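Local coordinates for Slr1438 protein (Synechocystis sp., PDB 3K25), which is of unknown detailed function but belongs to the aldose 1-epimerase family, probably binds carbohydrate and may act as a sugar isomerase, at residues D9-Y14 with E51-P56; G33-W38 with P44-D49; L25-G30 with L112-S117; S59-I64 with A246-L251; L97-I102 with F130-S135. All coordinates share one frame; numbering follows the deposited sequence.

Contacts 2, 3 and 5 are buried and largely apolar, contact 4 is partly buried and contact 1 lies at the surface. Contacts 1, 2 and 3 meet around the small antiparallel sheet of strands 14-18, 23-28, 34-40 and 43-44: contact 1 lays two loops beside it, contact 2 folds the chain back on it, and contact 3 packs it on a larger sheet. Contacts 3 and 5 share that larger sheet, their centres about 7 Å apart. Contact 4 joins the loop after contact 2 to the sheet containing strand 250-256. Aliphatic tips dominate contact 3 and aromatic rings contacts 2 and 5, whereas contact 4 brings two cationic side chains together.

Contact 1. Residues D9-Y14 with E51-P56; sequences DRPLTY and ERFQDP
Pro11 and Phe53 touch where two surface loops meet at the margin of the small antiparallel sheet in this galactose-mutarotase-like beta fold. Pro11 CG, on the puckered corner of its ring, lies 4.1 Å from Phe53 CE1; the approach is oblique, neither squarely over the phenyl face nor at its edge. Phe53 reaches the proline because its CG stands anti to the backbone N (chi1 -166°), which carries the ring across from a helix-like turn. That turn is closed by a backbone bond from Asp55 N to Arg52 O of 3.1 Å. The same ring has a cation-pi contact with Arg31 and an edge-to-face contact with Phe48, and both Phe53 and Pro11 lie on Val28 of strand 23-28. Gln54 takes a different route: its chain bends at chi2 (-117°) and turns the amide toward Asp9, yet NE2 stays 3.9 Å from Asp9 O, too far for a bond. Exposed and loosely engaged, this polar pair forms the outer margin of the contact. Beyond Pro11 the chain is pinned locally, as Thr13 OG1 donates to Pro11 O at 2.8 Å, sitting above the carbonyl plane and 47° out of it.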
# COMPACT_ATOMS: atom_id res chain seq x y z
N ASP A 9 -3.25 4.38 24.33
CA ASP A 9 -3.26 3.00 23.88
C ASP A 9 -2.15 2.82 22.85
O ASP A 9 -1.82 3.75 22.12
CB ASP A 9 -4.60 2.66 23.24
CG ASP A 9 -4.77 1.17 23.01
OD1 ASP A 9 -5.19 0.47 23.95
OD2 ASP A 9 -4.47 0.70 21.89
N ARG A 10 -1.57 1.63 22.82
CA ARG A 10 -0.53 1.30 21.85
C ARG A 10 -0.71 -0.15 21.46
O ARG A 10 -0.62 -1.04 22.30
CB ARG A 10 0.87 1.51 22.43
CG ARG A 10 1.95 1.45 21.35
CD ARG A 10 3.32 1.77 21.89
NE ARG A 10 3.80 0.73 22.79
CZ ARG A 10 4.99 0.75 23.39
NH1 ARG A 10 5.83 1.75 23.17
NH2 ARG A 10 5.34 -0.24 24.19
N PRO A 11 -0.98 -0.41 20.18
CA PRO A 11 -1.19 -1.77 19.67
C PRO A 11 0.04 -2.66 19.67
O PRO A 11 1.17 -2.19 19.76
CB PRO A 11 -1.71 -1.54 18.27
CG PRO A 11 -0.95 -0.30 17.86
CD PRO A 11 -1.04 0.58 19.08
N LEU A 12 -0.21 -3.96 19.56
CA LEU A 12 0.86 -4.93 19.51
C LEU A 12 1.68 -4.62 18.26
O LEU A 12 1.21 -4.75 17.11
CB LEU A 12 0.29 -6.34 19.46
CG LEU A 12 1.36 -7.39 19.77
CD1 LEU A 12 0.79 -8.42 20.73
CD2 LEU A 12 1.85 -8.02 18.48
N THR A 13 2.91 -4.19 18.49
CA THR A 13 3.80 -3.79 17.42
C THR A 13 5.03 -4.67 17.30
O THR A 13 5.70 -4.97 18.29
CB THR A 13 4.26 -2.35 17.66
OG1 THR A 13 3.10 -1.53 17.85
CG2 THR A 13 5.08 -1.84 16.49
N TYR A 14 5.31 -5.09 16.07
CA TYR A 14 6.47 -5.91 15.79
C TYR A 14 7.58 -4.99 15.31
O TYR A 14 7.32 -3.99 14.65
CB TYR A 14 6.15 -6.98 14.74
CG TYR A 14 5.72 -8.28 15.37
CD1 TYR A 14 4.43 -8.44 15.89
CD2 TYR A 14 6.62 -9.33 15.53
CE1 TYR A 14 4.07 -9.61 16.56
CE2 TYR A 14 6.28 -10.50 16.19
CZ TYR A 14 5.01 -10.64 16.71
OH TYR A 14 4.69 -11.79 17.38
N GLU A 51 -0.11 10.90 15.86
CA GLU A 51 -1.26 11.40 16.59
C GLU A 51 -2.55 10.85 16.03
O GLU A 51 -3.40 10.33 16.75
CB GLU A 51 -1.28 12.92 16.55
CG GLU A 51 -0.25 13.53 17.45
CD GLU A 51 0.21 14.88 16.95
OE1 GLU A 51 1.02 14.90 16.00
OE2 GLU A 51 -0.26 15.91 17.50
N ARG A 52 -2.71 10.97 14.72
CA ARG A 52 -3.90 10.49 14.06
C ARG A 52 -4.10 8.99 14.32
O ARG A 52 -5.21 8.54 14.58
CB ARG A 52 -3.81 10.75 12.56
CG ARG A 52 -5.05 10.43 11.78
CD ARG A 52 -4.75 10.51 10.31
NE ARG A 52 -5.91 10.19 9.49
CZ ARG A 52 -6.92 11.02 9.26
NH1 ARG A 52 -6.91 12.24 9.79
NH2 ARG A 52 -7.94 10.63 8.50
N PHE A 53 -3.00 8.24 14.25
CA PHE A 53 -3.03 6.79 14.45
C PHE A 53 -3.57 6.41 15.83
O PHE A 53 -3.81 5.22 16.12
CB PHE A 53 -1.62 6.21 14.28
CG PHE A 53 -1.59 4.71 14.13
CD1 PHE A 53 -0.85 3.92 15.01
CD2 PHE A 53 -2.25 4.08 13.06
CE1 PHE A 53 -0.76 2.54 14.84
CE2 PHE A 53 -2.17 2.70 12.87
CZ PHE A 53 -1.42 1.92 13.76
N GLN A 54 -3.76 7.41 16.67
CA GLN A 54 -4.25 7.18 18.02
C GLN A 54 -5.77 6.98 18.07
O GLN A 54 -6.25 6.19 18.87
CB GLN A 54 -3.79 8.32 18.92
CG GLN A 54 -2.29 8.54 18.82
CD GLN A 54 -1.54 8.29 20.11
OE1 GLN A 54 -1.47 9.16 20.98
NE2 GLN A 54 -0.99 7.09 20.26
N ASP A 55 -6.53 7.69 17.23
CA ASP A 55 -7.98 7.48 17.22
C ASP A 55 -8.18 6.28 16.30
O ASP A 55 -8.15 6.41 15.08
CB ASP A 55 -8.71 8.69 16.66
CG ASP A 55 -10.23 8.50 16.66
OD1 ASP A 55 -10.68 7.37 16.37
OD2 ASP A 55 -10.96 9.48 16.93
N PRO A 56 -8.42 5.10 16.87
CA PRO A 56 -8.61 3.89 16.08
C PRO A 56 -9.65 3.98 14.97
O PRO A 56 -9.71 3.10 14.12
CB PRO A 56 -8.96 2.84 17.12
CG PRO A 56 -9.72 3.64 18.12
CD PRO A 56 -8.86 4.87 18.26

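Contact 2. Residues G33-W38 with P44-D49; sequences GLVTEW and PILYFD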
# COMPACT_ATOMS: atom_id res chain seq x y z
N GLY A 33 -2.31 -5.36 9.03
CA GLY A 33 -1.01 -5.89 8.62
C GLY A 33 -0.17 -4.76 8.07
O GLY A 33 0.55 -4.90 7.08
N LEU A 34 -0.27 -3.63 8.75
CA LEU A 34 0.38 -2.39 8.38
C LEU A 34 1.81 -2.11 8.83
O LEU A 34 2.13 -2.22 10.02
CB LEU A 34 -0.51 -1.22 8.83
CG LEU A 34 0.01 0.22 8.66
CD1 LEU A 34 0.05 0.56 7.17
CD2 LEU A 34 -0.89 1.20 9.41
N VAL A 35 2.64 -1.73 7.87
CA VAL A 35 4.02 -1.30 8.11
C VAL A 35 3.78 0.18 8.42
O VAL A 35 3.26 0.91 7.58
CB VAL A 35 4.90 -1.36 6.82
CG1 VAL A 35 6.19 -0.59 7.02
CG2 VAL A 35 5.21 -2.79 6.47
N THR A 36 4.13 0.63 9.61
CA THR A 36 3.88 2.03 9.95
C THR A 36 5.10 2.91 9.73
O THR A 36 5.00 3.94 9.08
CB THR A 36 3.45 2.16 11.39
OG1 THR A 36 4.47 1.60 12.24
CG2 THR A 36 2.16 1.42 11.63
N GLU A 37 6.23 2.49 10.28
CA GLU A 37 7.46 3.28 10.15
C GLU A 37 8.64 2.43 9.71
O GLU A 37 8.69 1.23 10.00
CB GLU A 37 7.80 3.96 11.48
CG GLU A 37 6.62 4.67 12.12
CD GLU A 37 7.03 5.60 13.26
OE1 GLU A 37 7.97 5.26 14.02
OE2 GLU A 37 6.41 6.66 13.41
N TRP A 38 9.58 3.05 9.02
CA TRP A 38 10.77 2.36 8.53
C TRP A 38 11.95 3.33 8.52
O TRP A 38 11.84 4.43 7.98
CB TRP A 38 10.50 1.83 7.12
CG TRP A 38 11.69 1.25 6.39
CD1 TRP A 38 12.84 0.75 6.94
CD2 TRP A 38 11.81 1.05 4.97
NE1 TRP A 38 13.66 0.25 5.95
CE2 TRP A 38 13.05 0.42 4.74
CE3 TRP A 38 10.98 1.34 3.88
CZ2 TRP A 38 13.49 0.07 3.45
CZ3 TRP A 38 11.41 0.99 2.59
CH2 TRP A 38 12.66 0.36 2.40
N PRO A 44 14.09 8.55 8.62
CA PRO A 44 12.74 8.09 8.27
C PRO A 44 12.48 8.00 6.78
O PRO A 44 12.38 9.02 6.09
CB PRO A 44 11.84 9.12 8.94
CG PRO A 44 12.66 10.37 8.87
CD PRO A 44 14.03 9.87 9.28
N ILE A 45 12.36 6.78 6.28
CA ILE A 45 12.09 6.60 4.87
C ILE A 45 10.59 6.65 4.61
O ILE A 45 10.16 6.98 3.50
CB ILE A 45 12.76 5.29 4.37
CG1 ILE A 45 12.08 4.78 3.12
CG2 ILE A 45 12.76 4.26 5.45
CD1 ILE A 45 12.90 3.69 2.46
N LEU A 46 9.78 6.35 5.63
CA LEU A 46 8.32 6.42 5.52
C LEU A 46 7.77 7.56 6.35
O LEU A 46 8.37 7.95 7.35
CB LEU A 46 7.66 5.13 6.01
CG LEU A 46 7.71 3.91 5.09
CD1 LEU A 46 7.11 2.69 5.80
CD2 LEU A 46 6.95 4.23 3.83
N TYR A 47 6.62 8.10 5.94
CA TYR A 47 5.96 9.17 6.69
C TYR A 47 4.88 8.52 7.52
O TYR A 47 4.26 7.56 7.08
CB TYR A 47 5.32 10.18 5.73
CG TYR A 47 4.22 11.03 6.36
CD1 TYR A 47 2.92 10.53 6.54
CD2 TYR A 47 4.47 12.34 6.74
CE1 TYR A 47 1.91 11.32 7.09
CE2 TYR A 47 3.47 13.15 7.28
CZ TYR A 47 2.19 12.64 7.45
OH TYR A 47 1.21 13.45 7.96
N PHE A 48 4.62 9.05 8.72
CA PHE A 48 3.60 8.45 9.56
C PHE A 48 2.99 9.41 10.56
O PHE A 48 3.69 9.97 11.40
CB PHE A 48 4.18 7.25 10.31
CG PHE A 48 3.13 6.33 10.88
CD1 PHE A 48 2.25 5.65 10.04
CD2 PHE A 48 3.03 6.13 12.26
CE1 PHE A 48 1.27 4.79 10.55
CE2 PHE A 48 2.06 5.27 12.78
CZ PHE A 48 1.18 4.60 11.92
N ASP A 49 1.69 9.60 10.48
CA ASP A 49 0.98 10.50 11.38
C ASP A 49 0.62 9.76 12.67
O ASP A 49 -0.45 9.15 12.77
CB ASP A 49 -0.28 11.02 10.70
CG ASP A 49 -0.95 12.12 11.49
OD1 ASP A 49 -0.88 12.06 12.74
OD2 ASP A 49 -1.56 13.02 10.87
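Thr36 lies over one face of the Phe48 ring: its CB stands 3.5 Å from the ring centroid, 19° off the normal, in a CH-pi contact displaced toward the rim. Phe48 brings its ring there with CG anti to the backbone N (chi1 -163°). Glu37 meets the same ring differently, its carboxylate plane turned 84° from the ring plane and OE2 3.6 Å from Phe48 CD2; the charge itself is paired with Arg50. Leu34 CD2 adds an oblique contact at 4.3 Å from Phe48 CE1. At the other end, Ile45 lies over one face of the Trp38 indole, but the pair is modelled too close and its detail is doubtful; Leu46 comes up near the edge of that ring. Leu46 CD1 touches both Val35 CG1 (3.6 Å) and Trp38 CB (3.7 Å), and the Val35 and Leu46 side chains cross at about a right angle. A backbone bond from Ile45 N to Trp38 O joins the segments, although the place of that oxygen is less sure. Thr36 and Glu37 both face Ser26 of strand 23-28 in a classic beta bulge; Val35 bonds through its backbone to Ile64, and Trp38 reaches Leu138 of strand 130-139 and Phe284 of strand 276-287.

Contact 3. Residues L25-G30 with L112-S117; sequences LSLVPG and LDLRLS
The backbones around Leu27 and Leu114 run in roughly the same direction but belong to different sheets, with CA atoms 8.9 Å apart at Leu27 and Leu112 and 7.3 Å apart at Pro29 and Leu114, so side chains alone fill the gap. Leu114 carries the contact. Its CG lies anti to the carbonyl carbon (chi1 -52°) and the chain then extends, sending the branched end across to meet Leu27 tip to tip. The CD1 methyl of Leu114 fits against the fork of Leu27, 3.9 Å from Leu27 CD1 and equally 3.9 Å from Leu27 CD2. Pro29 comes to the same leucine from further along its segment: Pro29 CB is 4.1 Å from both methyls of Leu114, so the proline touches the two methyls through CB. Leu112 also points its side chain into this interface but stays at the margin, where it meets Tyr14 of strand 14-18. All the touching residues are buried, and the contact is purely apolar. Alternation along strand 110-117 turns Asp113 to the other face, where OD1 binds Arg111 and Ser135, and polar groups are thereby kept away from the leucine layer. This is face-to-face packing of two beta sheets, consistent with the beta-supersandwich of the galactose mutarotase fold. Tyr136 of strand 130-139 lies against both Leu27 and Leu114, Val101 of strand 100-105 backs Leu112 and Leu114, and strand 23-28 is held in its own sheet by Tyr14 on one side and strand 34-40 on the other.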
# COMPACT_ATOMS: atom_id res chain seq x y z
N LEU A 25 12.23 -1.54 11.18
CA LEU A 25 10.87 -1.32 10.72
C LEU A 25 9.86 -1.68 11.81
O LEU A 25 10.10 -2.55 12.66
CB LEU A 25 10.64 -2.16 9.45
CG LEU A 25 9.30 -2.16 8.73
CD1 LEU A 25 9.54 -2.49 7.26
CD2 LEU A 25 8.34 -3.16 9.38
N SER A 26 8.73 -0.98 11.78
CA SER A 26 7.67 -1.22 12.75
C SER A 26 6.41 -1.66 12.02
O SER A 26 5.88 -0.93 11.18
CB SER A 26 7.38 0.04 13.56
OG SER A 26 8.56 0.50 14.21
N LEU A 27 5.93 -2.86 12.34
CA LEU A 27 4.73 -3.40 11.72
C LEU A 27 3.71 -3.76 12.80
O LEU A 27 4.03 -4.45 13.76
CB LEU A 27 5.11 -4.61 10.87
CG LEU A 27 4.09 -5.63 10.36
CD1 LEU A 27 2.82 -4.98 9.89
CD2 LEU A 27 4.75 -6.43 9.26
N VAL A 28 2.48 -3.24 12.68
CA VAL A 28 1.43 -3.52 13.65
C VAL A 28 0.26 -4.23 12.95
O VAL A 28 -0.64 -3.59 12.39
CB VAL A 28 1.01 -2.20 14.41
CG1 VAL A 28 1.20 -1.02 13.52
CG2 VAL A 28 -0.45 -2.28 14.90
N PRO A 29 0.29 -5.57 12.95
CA PRO A 29 -0.65 -6.55 12.37
C PRO A 29 -2.15 -6.43 12.64
O PRO A 29 -2.96 -6.73 11.78
CB PRO A 29 -0.09 -7.89 12.84
CG PRO A 29 0.62 -7.53 14.11
CD PRO A 29 1.32 -6.27 13.74
N GLY A 30 -2.52 -6.01 13.85
CA GLY A 30 -3.93 -5.87 14.18
C GLY A 30 -4.60 -4.71 13.46
O GLY A 30 -5.83 -4.62 13.44
N LEU A 112 8.64 -11.36 8.63
CA LEU A 112 7.41 -11.56 9.38
C LEU A 112 6.29 -11.98 8.41
O LEU A 112 6.06 -11.32 7.40
CB LEU A 112 7.03 -10.27 10.11
CG LEU A 112 6.22 -10.40 11.41
CD1 LEU A 112 5.07 -11.34 11.22
CD2 LEU A 112 7.11 -10.93 12.50
N ASP A 113 5.61 -13.07 8.73
CA ASP A 113 4.52 -13.58 7.90
C ASP A 113 3.13 -13.40 8.52
O ASP A 113 2.83 -13.95 9.57
CB ASP A 113 4.79 -15.05 7.57
CG ASP A 113 5.90 -15.21 6.56
OD1 ASP A 113 6.61 -14.22 6.30
OD2 ASP A 113 6.06 -16.33 6.02
N LEU A 114 2.29 -12.64 7.83
CA LEU A 114 0.94 -12.34 8.30
C LEU A 114 -0.17 -12.94 7.45
O LEU A 114 -0.01 -13.14 6.25
CB LEU A 114 0.75 -10.83 8.35
CG LEU A 114 1.82 -10.05 9.11
CD1 LEU A 114 1.45 -8.58 9.12
CD2 LEU A 114 1.93 -10.58 10.53
N ARG A 115 -1.30 -13.18 8.09
CA ARG A 115 -2.44 -13.77 7.40
C ARG A 115 -3.76 -13.05 7.63
O ARG A 115 -4.11 -12.67 8.76
CB ARG A 115 -2.59 -15.23 7.83
CG ARG A 115 -3.94 -15.85 7.51
CD ARG A 115 -3.96 -17.30 7.99
NE ARG A 115 -5.19 -17.99 7.63
CZ ARG A 115 -6.28 -18.03 8.38
NH1 ARG A 115 -6.30 -17.43 9.56
NH2 ARG A 115 -7.35 -18.68 7.95
N LEU A 116 -4.48 -12.87 6.53
CA LEU A 116 -5.80 -12.25 6.56
C LEU A 116 -6.77 -13.19 5.86
O LEU A 116 -6.64 -13.46 4.66
CB LEU A 116 -5.79 -10.90 5.85
CG LEU A 116 -7.19 -10.28 5.82
CD1 LEU A 116 -7.85 -10.37 7.20
CD2 LEU A 116 -7.07 -8.83 5.35
N SER A 117 -7.73 -13.67 6.63
CA SER A 117 -8.72 -14.59 6.13
C SER A 117 -10.10 -13.97 6.05
O SER A 117 -10.46 -13.10 6.85
CB SER A 117 -8.80 -15.83 7.03
OG SER A 117 -9.90 -16.65 6.67

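Contact 4. Residues S59-I64 with A246-L251; sequences SVRGGI and AGKDYL
Lys248 NZ reaches the aliphatic part of Arg61, 3.7 Å from Arg61 CD and 3.8 Å from Arg61 CG, and also forms a long, weak ion pair with Asp49 OD2. The two cationic side chains cross at about a right angle. Lys248 arrives near the plane of the guanidinium, at its edge, with NZ 4.5 Å from Arg61 NE; the nearby carboxylate of Asp49 probably eases the approach of these like charges. Arg61 presents its methylene groups because the chain bends at chi2 (-89°), folding the guanidinium back toward Ser59, whereas Lys248 bends at chi3 (75°) before extending its amine. Tyr250 makes a looser contact, its OH 4.3 Å from Arg61 CD. The tyrosine is buried among other rings, edge-to-face with Tyr166 and inclined to Tyr47 and Trp243. Arg61 bonds through its backbone to Asp49, and Gly63 to Tyr47 and Tyr166. A loop crossing from the small sheet thus settles against the start of strand 250-256, with basic and aromatic side chains grouped where two sheets of the galactose-mutarotase-like beta fold come together.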
# COMPACT_ATOMS: atom_id res chain seq x y z
N SER A 59 -8.74 6.89 9.42
CA SER A 59 -7.99 6.15 8.42
C SER A 59 -6.52 6.44 8.66
O SER A 59 -6.15 7.54 9.06
CB SER A 59 -8.37 6.62 7.02
OG SER A 59 -7.94 7.96 6.81
N VAL A 60 -5.68 5.45 8.42
CA VAL A 60 -4.26 5.64 8.63
C VAL A 60 -3.69 6.52 7.54
O VAL A 60 -4.03 6.37 6.37
CB VAL A 60 -3.51 4.28 8.67
CG1 VAL A 60 -4.04 3.35 7.59
CG2 VAL A 60 -2.03 4.51 8.48
N ARG A 61 -2.85 7.47 7.95
CA ARG A 61 -2.17 8.41 7.06
C ARG A 61 -0.69 8.24 7.26
O ARG A 61 -0.10 8.85 8.15
CB ARG A 61 -2.54 9.85 7.39
CG ARG A 61 -3.90 10.28 6.90
CD ARG A 61 -3.85 10.85 5.49
NE ARG A 61 -5.20 11.16 5.03
CZ ARG A 61 -6.11 10.23 4.71
NH1 ARG A 61 -5.80 8.94 4.79
NH2 ARG A 61 -7.33 10.60 4.33
N GLY A 62 -0.08 7.42 6.42
CA GLY A 62 1.34 7.19 6.52
C GLY A 62 1.56 5.70 6.46
O GLY A 62 0.59 4.95 6.36
N GLY A 63 2.80 5.26 6.54
CA GLY A 63 3.05 3.83 6.48
C GLY A 63 2.73 3.25 5.11
O GLY A 63 2.79 3.95 4.09
N ILE A 64 2.37 1.97 5.09
CA ILE A 64 2.06 1.30 3.84
C ILE A 64 0.72 0.56 3.88
O ILE A 64 0.67 -0.66 4.05
CB ILE A 64 3.19 0.33 3.48
CG1 ILE A 64 4.53 1.04 3.59
CG2 ILE A 64 3.00 -0.16 2.05
CD1 ILE A 64 5.72 0.14 3.40
N ALA A 246 -0.24 19.67 -0.35
CA ALA A 246 0.49 20.80 0.20
C ALA A 246 0.51 20.68 1.73
O ALA A 246 -0.52 20.43 2.35
CB ALA A 246 -0.18 22.11 -0.22
N GLY A 247 1.69 20.84 2.32
CA GLY A 247 1.79 20.75 3.77
C GLY A 247 2.34 19.43 4.29
O GLY A 247 3.48 19.37 4.74
N LYS A 248 1.53 18.38 4.23
CA LYS A 248 1.95 17.06 4.71
C LYS A 248 3.18 16.59 3.92
O LYS A 248 3.17 16.56 2.70
CB LYS A 248 0.79 16.08 4.59
CG LYS A 248 -0.51 16.63 5.20
CD LYS A 248 -1.55 15.56 5.52
CE LYS A 248 -1.20 14.75 6.78
NZ LYS A 248 -2.23 13.73 7.16
N ASP A 249 4.23 16.22 4.65
CA ASP A 249 5.49 15.81 4.03
C ASP A 249 5.62 14.35 3.59
O ASP A 249 6.41 13.58 4.15
CB ASP A 249 6.66 16.17 4.96
CG ASP A 249 6.81 17.67 5.16
OD1 ASP A 249 6.93 18.40 4.15
OD2 ASP A 249 6.80 18.12 6.32
N TYR A 250 4.87 13.97 2.56
CA TYR A 250 4.92 12.62 2.03
C TYR A 250 4.58 12.57 0.54
O TYR A 250 3.83 13.41 0.03
CB TYR A 250 3.96 11.69 2.79
CG TYR A 250 2.48 11.99 2.62
CD1 TYR A 250 1.76 12.62 3.64
CD2 TYR A 250 1.79 11.59 1.47
CE1 TYR A 250 0.38 12.84 3.51
CE2 TYR A 250 0.42 11.81 1.34
CZ TYR A 250 -0.28 12.43 2.36
OH TYR A 250 -1.64 12.61 2.26
N LEU A 251 5.14 11.59 -0.15
CA LEU A 251 4.88 11.41 -1.57
C LEU A 251 4.57 9.94 -1.78
O LEU A 251 5.42 9.08 -1.55
CB LEU A 251 6.10 11.82 -2.40
CG LEU A 251 5.98 11.64 -3.92
CD1 LEU A 251 4.83 12.47 -4.44
CD2 LEU A 251 7.28 12.05 -4.58

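Contact 5. Residues L97-I102 with F130-S135; sequences LPWEVI and FELVFS
Trp99 and Phe134 form the aromatic part of the contact, an edge-to-face (T-shaped) pair in which the six-membered ring of the indole turns its rim onto the phenyl face. The centroids are 4.8 Å apart and the planes stand at 62°. Trp99 CH2 lies over the centre of the Phe134 ring, 3.6 Å from Phe134 CE2, while Trp99 CZ3 is 3.7 Å from Phe134 CG. The indole is held from its other end by a hydrogen bond from NE1 to Ala94 O, which would restrict its rotation, and Leu116 packs against it too. Strands 100-105 and 130-139 flank strand 110-117 in the large antiparallel sheet of this mutarotase-like fold, and the contact therefore spans an intervening strand, with the CA atoms of Ile102 and Val133 8.6 Å apart. Among aliphatic groups, Leu132 CD2 approaches the same rim atom obliquely, 4.2 Å from Trp99 CH2, so this corner of the indole meets both Leu132 and Phe134. Leu132 and Phe134 alternate with Val133, which contacts Ile102 at the other face of the sheet: Ile102 CD1 rests 4.0 Å from Val133 CG1, the two chains crossing at about a right angle. Ile102 puts CG1 between its backbone N and carbonyl carbon (chi1 72°), swinging the terminal methyl toward the valine. Polar contacts come from the middle strand: Arg115 uses NH1 for a salt bridge to Glu100 OE1 and NH2 for one to Glu131 OE2, tying both flanking strands through a single guanidinium.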
# COMPACT_ATOMS: atom_id res chain seq x y z
N LEU A 97 -8.79 -4.41 9.02
CA LEU A 97 -8.90 -5.63 9.83
C LEU A 97 -7.61 -6.15 10.42
O LEU A 97 -6.52 -5.87 9.92
CB LEU A 97 -9.52 -6.75 9.00
CG LEU A 97 -10.95 -6.58 8.53
CD1 LEU A 97 -11.20 -7.57 7.42
CD2 LEU A 97 -11.93 -6.76 9.68
N PRO A 98 -7.72 -6.93 11.50
CA PRO A 98 -6.49 -7.47 12.10
C PRO A 98 -6.03 -8.71 11.35
O PRO A 98 -6.85 -9.52 10.91
CB PRO A 98 -6.91 -7.77 13.54
CG PRO A 98 -8.40 -8.09 13.41
CD PRO A 98 -8.87 -7.05 12.43
N TRP A 99 -4.71 -8.84 11.20
CA TRP A 99 -4.06 -9.97 10.55
C TRP A 99 -3.36 -10.77 11.66
O TRP A 99 -3.08 -10.23 12.73
CB TRP A 99 -3.01 -9.46 9.55
CG TRP A 99 -3.57 -8.71 8.36
CD1 TRP A 99 -4.46 -7.65 8.38
CD2 TRP A 99 -3.22 -8.90 6.98
NE1 TRP A 99 -4.66 -7.17 7.10
CE2 TRP A 99 -3.91 -7.91 6.22
CE3 TRP A 99 -2.38 -9.79 6.30
CZ2 TRP A 99 -3.79 -7.81 4.83
CZ3 TRP A 99 -2.26 -9.69 4.91
CH2 TRP A 99 -2.96 -8.70 4.19
N GLU A 100 -3.10 -12.06 11.42
CA GLU A 100 -2.42 -12.89 12.42
C GLU A 100 -1.01 -13.22 11.96
O GLU A 100 -0.78 -13.41 10.76
CB GLU A 100 -3.13 -14.24 12.61
CG GLU A 100 -4.63 -14.19 12.59
CD GLU A 100 -5.25 -15.58 12.58
OE1 GLU A 100 -4.97 -16.37 11.65
OE2 GLU A 100 -6.02 -15.87 13.52
N VAL A 101 -0.08 -13.30 12.90
CA VAL A 101 1.29 -13.67 12.55
C VAL A 101 1.33 -15.20 12.49
O VAL A 101 1.04 -15.88 13.48
CB VAL A 101 2.30 -13.18 13.60
CG1 VAL A 101 3.71 -13.51 13.16
CG2 VAL A 101 2.14 -11.70 13.82
N ILE A 102 1.67 -15.74 11.32
CA ILE A 102 1.73 -17.19 11.16
C ILE A 102 3.13 -17.65 10.80
O ILE A 102 3.32 -18.74 10.28
CB ILE A 102 0.77 -17.69 10.05
CG1 ILE A 102 1.32 -17.29 8.67
CG2 ILE A 102 -0.62 -17.10 10.26
CD1 ILE A 102 0.73 -18.10 7.53
N PHE A 130 -11.67 -15.72 0.32
CA PHE A 130 -10.27 -15.36 0.14
C PHE A 130 -9.38 -15.64 1.34
O PHE A 130 -9.83 -15.70 2.48
CB PHE A 130 -10.15 -13.87 -0.23
CG PHE A 130 -10.23 -12.95 0.96
CD1 PHE A 130 -9.10 -12.69 1.73
CD2 PHE A 130 -11.45 -12.40 1.35
CE1 PHE A 130 -9.17 -11.90 2.88
CE2 PHE A 130 -11.55 -11.60 2.49
CZ PHE A 130 -10.41 -11.35 3.26
N GLU A 131 -8.09 -15.80 1.06
CA GLU A 131 -7.10 -15.98 2.10
C GLU A 131 -5.79 -15.36 1.61
O GLU A 131 -5.26 -15.73 0.57
CB GLU A 131 -6.87 -17.46 2.45
CG GLU A 131 -6.04 -17.59 3.73
CD GLU A 131 -6.06 -18.98 4.36
OE1 GLU A 131 -5.45 -19.89 3.77
OE2 GLU A 131 -6.69 -19.15 5.43
N LEU A 132 -5.29 -14.39 2.37
CA LEU A 132 -4.07 -13.70 2.02
C LEU A 132 -2.97 -13.95 3.03
O LEU A 132 -3.21 -13.88 4.23
CB LEU A 132 -4.31 -12.19 1.95
CG LEU A 132 -4.94 -11.50 0.74
CD1 LEU A 132 -6.04 -12.34 0.13
CD2 LEU A 132 -5.46 -10.14 1.20
N VAL A 133 -1.77 -14.26 2.54
CA VAL A 133 -0.62 -14.44 3.41
C VAL A 133 0.45 -13.55 2.80
O VAL A 133 0.89 -13.77 1.67
CB VAL A 133 -0.10 -15.91 3.47
CG1 VAL A 133 -1.11 -16.81 4.17
CG2 VAL A 133 0.19 -16.41 2.09
N PHE A 134 0.84 -12.52 3.53
CA PHE A 134 1.86 -11.59 3.05
C PHE A 134 3.11 -11.83 3.85
O PHE A 134 3.06 -12.10 5.06
CB PHE A 134 1.42 -10.13 3.22
CG PHE A 134 0.34 -9.68 2.25
CD1 PHE A 134 -0.40 -10.60 1.51
CD2 PHE A 134 0.04 -8.32 2.12
CE1 PHE A 134 -1.42 -10.18 0.66
CE2 PHE A 134 -0.98 -7.88 1.27
CZ PHE A 134 -1.72 -8.81 0.54
N SER A 135 4.25 -11.72 3.18
CA SER A 135 5.53 -11.91 3.82
C SER A 135 6.29 -10.60 3.72
O SER A 135 6.49 -10.07 2.62
CB SER A 135 6.31 -13.03 3.12
OG SER A 135 7.58 -13.25 3.72